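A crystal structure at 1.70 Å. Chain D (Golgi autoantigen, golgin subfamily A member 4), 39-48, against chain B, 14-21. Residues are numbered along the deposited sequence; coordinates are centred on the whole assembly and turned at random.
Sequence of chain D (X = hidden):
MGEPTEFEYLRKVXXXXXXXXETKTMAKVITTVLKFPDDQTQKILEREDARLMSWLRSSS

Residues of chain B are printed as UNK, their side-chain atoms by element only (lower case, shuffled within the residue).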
# COMPACT_ATOMS: atom_id res chain seq x y z
N ASP D 39 0.74 12.02 -13.11
CA ASP D 39 2.14 11.94 -13.57
C ASP D 39 2.94 10.81 -12.86
O ASP D 39 3.74 10.12 -13.49
CB ASP D 39 2.82 13.32 -13.50
CG ASP D 39 3.78 13.45 -12.33
OD1 ASP D 39 5.02 13.35 -12.56
OD2 ASP D 39 3.41 13.66 -11.15
N GLN D 40 2.69 10.60 -11.57
CA GLN D 40 3.32 9.49 -10.86
C GLN D 40 2.79 8.16 -11.37
O GLN D 40 3.55 7.21 -11.54
CB GLN D 40 3.12 9.63 -9.36
CG GLN D 40 4.11 10.61 -8.75
CD GLN D 40 4.03 10.66 -7.25
OE1 GLN D 40 3.00 10.38 -6.68
NE2 GLN D 40 5.12 11.01 -6.61
N THR D 41 1.48 8.09 -11.61
CA THR D 41 0.85 6.89 -12.13
C THR D 41 1.48 6.50 -13.46
O THR D 41 1.79 5.33 -13.69
CB THR D 41 -0.67 7.12 -12.30
OG1 THR D 41 -1.31 7.25 -11.01
CG2 THR D 41 -1.34 5.91 -12.97
N GLN D 42 1.68 7.49 -14.33
CA GLN D 42 2.26 7.25 -15.64
C GLN D 42 3.66 6.64 -15.50
O GLN D 42 4.01 5.69 -16.20
CB GLN D 42 2.29 8.56 -16.45
CG GLN D 42 2.72 8.40 -17.92
CD GLN D 42 4.24 8.42 -18.15
OE1 GLN D 42 5.01 8.85 -17.29
NE2 GLN D 42 4.66 7.94 -19.32
N LYS D 43 4.43 7.19 -14.57
CA LYS D 43 5.78 6.73 -14.31
C LYS D 43 5.78 5.30 -13.78
O LYS D 43 6.59 4.48 -14.20
CB LYS D 43 6.50 7.66 -13.33
CG LYS D 43 6.83 9.05 -13.88
CD LYS D 43 7.80 9.77 -12.96
CE LYS D 43 7.63 11.27 -13.00
NZ LYS D 43 8.96 11.90 -12.70
N ILE D 44 4.86 5.02 -12.85
CA ILE D 44 4.78 3.70 -12.24
C ILE D 44 4.37 2.66 -13.29
O ILE D 44 4.95 1.60 -13.36
CB ILE D 44 3.78 3.71 -11.04
CG1 ILE D 44 4.38 4.43 -9.83
CG2 ILE D 44 3.41 2.31 -10.66
CD1 ILE D 44 3.31 5.02 -8.91
N LEU D 45 3.36 2.97 -14.09
CA LEU D 45 2.85 2.00 -15.07
C LEU D 45 3.79 1.83 -16.27
O LEU D 45 3.86 0.75 -16.84
CB LEU D 45 1.44 2.37 -15.54
CG LEU D 45 0.34 2.35 -14.48
CD1 LEU D 45 -1.00 2.71 -15.09
CD2 LEU D 45 0.26 1.01 -13.77
N GLU D 46 4.53 2.87 -16.64
CA GLU D 46 5.59 2.70 -17.64
C GLU D 46 6.69 1.73 -17.15
O GLU D 46 7.15 0.87 -17.92
CB GLU D 46 6.17 4.07 -18.02
CG GLU D 46 7.43 4.04 -18.88
CD GLU D 46 7.96 5.44 -19.17
OE1 GLU D 46 8.33 6.17 -18.20
OE2 GLU D 46 8.02 5.83 -20.36
N ARG D 47 7.09 1.85 -15.87
CA ARG D 47 8.12 0.96 -15.32
C ARG D 47 7.62 -0.48 -15.19
O ARG D 47 8.38 -1.43 -15.40
CB ARG D 47 8.63 1.45 -13.96
CG ARG D 47 9.74 0.56 -13.39
CD ARG D 47 10.38 1.08 -12.11
NE ARG D 47 10.92 -0.04 -11.34
CZ ARG D 47 12.17 -0.49 -11.42
NH1 ARG D 47 13.05 0.09 -12.21
NH2 ARG D 47 12.53 -1.54 -10.69
N GLU D 48 6.34 -0.63 -14.85
CA GLU D 48 5.70 -1.94 -14.76
C GLU D 48 5.72 -2.64 -16.12
O GLU D 48 6.05 -3.82 -16.21
CB GLU D 48 4.25 -1.79 -14.27
CG GLU D 48 3.49 -3.10 -14.20
CD GLU D 48 4.17 -4.12 -13.31
OE1 GLU D 48 4.70 -3.70 -12.27
OE2 GLU D 48 4.15 -5.34 -13.63
N UNK B 14 4.99 3.91 -1.54
CA UNK B 14 4.71 3.03 -2.66
C UNK B 14 5.34 3.58 -3.92
O UNK B 14 5.71 2.81 -4.78
c UNK B 14 3.21 2.83 -2.88
c UNK B 14 1.24 1.73 -1.94
c UNK B 14 3.14 0.31 -2.71
c UNK B 14 2.71 1.64 -2.08
N UNK B 15 5.47 4.89 -4.01
CA UNK B 15 6.07 5.46 -5.19
C UNK B 15 7.53 5.05 -5.27
O UNK B 15 7.96 4.56 -6.30
c UNK B 15 6.54 7.59 -6.48
c UNK B 15 6.63 7.82 -8.88
c UNK B 15 5.91 6.98 -5.25
c UNK B 15 7.74 8.65 -8.77
c UNK B 15 7.66 8.42 -6.37
c UNK B 15 6.04 7.30 -7.74
c UNK B 15 8.26 8.95 -7.51
N UNK B 16 8.27 5.21 -4.18
CA UNK B 16 9.66 4.74 -4.13
C UNK B 16 9.77 3.24 -4.43
O UNK B 16 10.57 2.82 -5.24
c UNK B 16 10.33 6.54 -2.41
c UNK B 16 10.33 5.07 -2.79
c UNK B 16 11.13 7.36 -3.40
o UNK B 16 12.36 7.19 -3.41
o UNK B 16 10.53 8.12 -4.19
N UNK B 17 8.92 2.44 -3.80
CA UNK B 17 8.95 0.99 -4.01
C UNK B 17 8.69 0.57 -5.47
O UNK B 17 9.42 -0.22 -6.04
c UNK B 17 7.86 -1.17 -3.24
c UNK B 17 6.68 -3.13 -3.99
c UNK B 17 7.93 0.32 -3.10
c UNK B 17 7.69 -3.93 -3.53
c UNK B 17 6.77 -1.76 -3.85
o UNK B 17 7.55 -5.28 -3.69
c UNK B 17 8.86 -2.00 -2.75
c UNK B 17 8.78 -3.38 -2.90
N UNK B 18 7.65 1.14 -6.05
CA UNK B 18 7.24 0.80 -7.40
C UNK B 18 8.21 1.34 -8.44
O UNK B 18 8.28 0.80 -9.52
se UNK B 18 3.02 1.08 -6.88
c UNK B 18 4.84 0.46 -6.81
c UNK B 18 5.80 1.28 -7.65
c UNK B 18 2.28 -0.30 -8.03
N UNK B 19 8.99 2.36 -8.08
CA UNK B 19 10.06 2.92 -8.93
C UNK B 19 11.43 2.25 -8.71
O UNK B 19 12.42 2.64 -9.32
c UNK B 19 10.16 4.43 -8.71
se UNK B 19 8.48 4.76 -11.06
c UNK B 19 9.96 5.85 -11.92
c UNK B 19 8.92 5.20 -9.19
N UNK B 20 11.46 1.24 -7.83
CA UNK B 20 12.61 0.38 -7.62
C UNK B 20 13.67 0.95 -6.70
O UNK B 20 14.82 0.51 -6.72
N UNK B 21 13.29 1.91 -5.86
CA UNK B 21 14.22 2.55 -4.95
C UNK B 21 14.06 2.05 -3.50
O UNK B 21 12.92 1.99 -2.97
n UNK B 21 13.63 6.50 -7.72
c UNK B 21 14.04 4.06 -4.99
c UNK B 21 14.55 4.74 -6.26
c UNK B 21 14.11 6.20 -6.37
c UNK B 21 12.56 7.25 -8.02
n UNK B 21 11.80 7.79 -7.07
n UNK B 21 12.26 7.46 -9.30

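Position 14 carries four side-chain carbons, forked at the second; its CB, the nearest side-chain atom, is 6.4 Å from Ile44(D) CD1. A fork one carbon beyond CB identifies Leu14(B).

Position 15 has one carbon followed by a six-carbon ring without a heteroatom, and its CA-to-CB bond points toward chain D. Gln40(D) lies over one ring face: its CG sits 4.1 Å from the ring centroid and 24° off the normal, a CH-pi contact, and its NE2 is 3.6 Å from a ring carbon. At the ring edge, Ile44(D) CD1 approaches another ring carbon to 3.7 Å. The plain ring makes this Phe15(B).

Position 16 shows three carbons, the third bearing two oxygens, and is out of reach of chain D. That carboxylate two carbons from CB makes it Glu16(B).

Position 17 has one carbon, then a six-carbon ring bearing one oxygen, and its side chain makes no contact with the chain D stretch: Tyr17(B).

Position 18 is an unbranched chain of two carbons, selenium and a terminal carbon, which packs against Ile44(D) CG2 at 3.9 Å. Its CA lies 6.2 Å from Ile44(D) CA, marking the register. The selenium is the signature of selenomethionine, so Met18(B).

Position 19 repeats that composition. Its CA-to-CB bond points away, yet the side chain, with chi1 and chi2 both m, brings the selenium to 3.7 Å from Lys43(D) O and 4.3 Å from Ile44(D) CG1. This is again selenomethionine, Met19(B).

Position 20 has no side-chain atoms, and its CA is 3.6 Å from Arg47(D) NH2, where an ideal CB would clash at 2.5 Å. Its phi of 82° by itself favours glycine, Gly20(B). It closes the helix in a Schellman motif, with Gly20(B) N bonded to Tyr17(B) O at 3.1 Å and N of position 21 to Glu16(B) O at 2.9 Å.

Position 21 has three carbons, a nitrogen, then a carbon carrying two more nitrogens, with no contact to the chain D stretch: a guanidinium, Arg21(B). It forms a salt bridge within its own chain, Arg21(B) NH1 to Glu16(B) OE2 at 3.2 Å.

The contact joins two helices whose axes cross at 26° and approach to 10.2 Å. Ile44(D) is its apolar centre, touching Phe15(B), Met18(B) and Met19(B). Alongside the C-terminal end of the chain B helix, Arg47(D) extends with chi1 to chi3 all t. The absent CB of Gly20(B) leaves room for its guanidinium. The apolar packing is flanked by a weak hydrogen bond from Arg47(D) NE to Met18(B) O, 3.3 Å long at 121°.

Chain B (14-21) LFEYMMGR
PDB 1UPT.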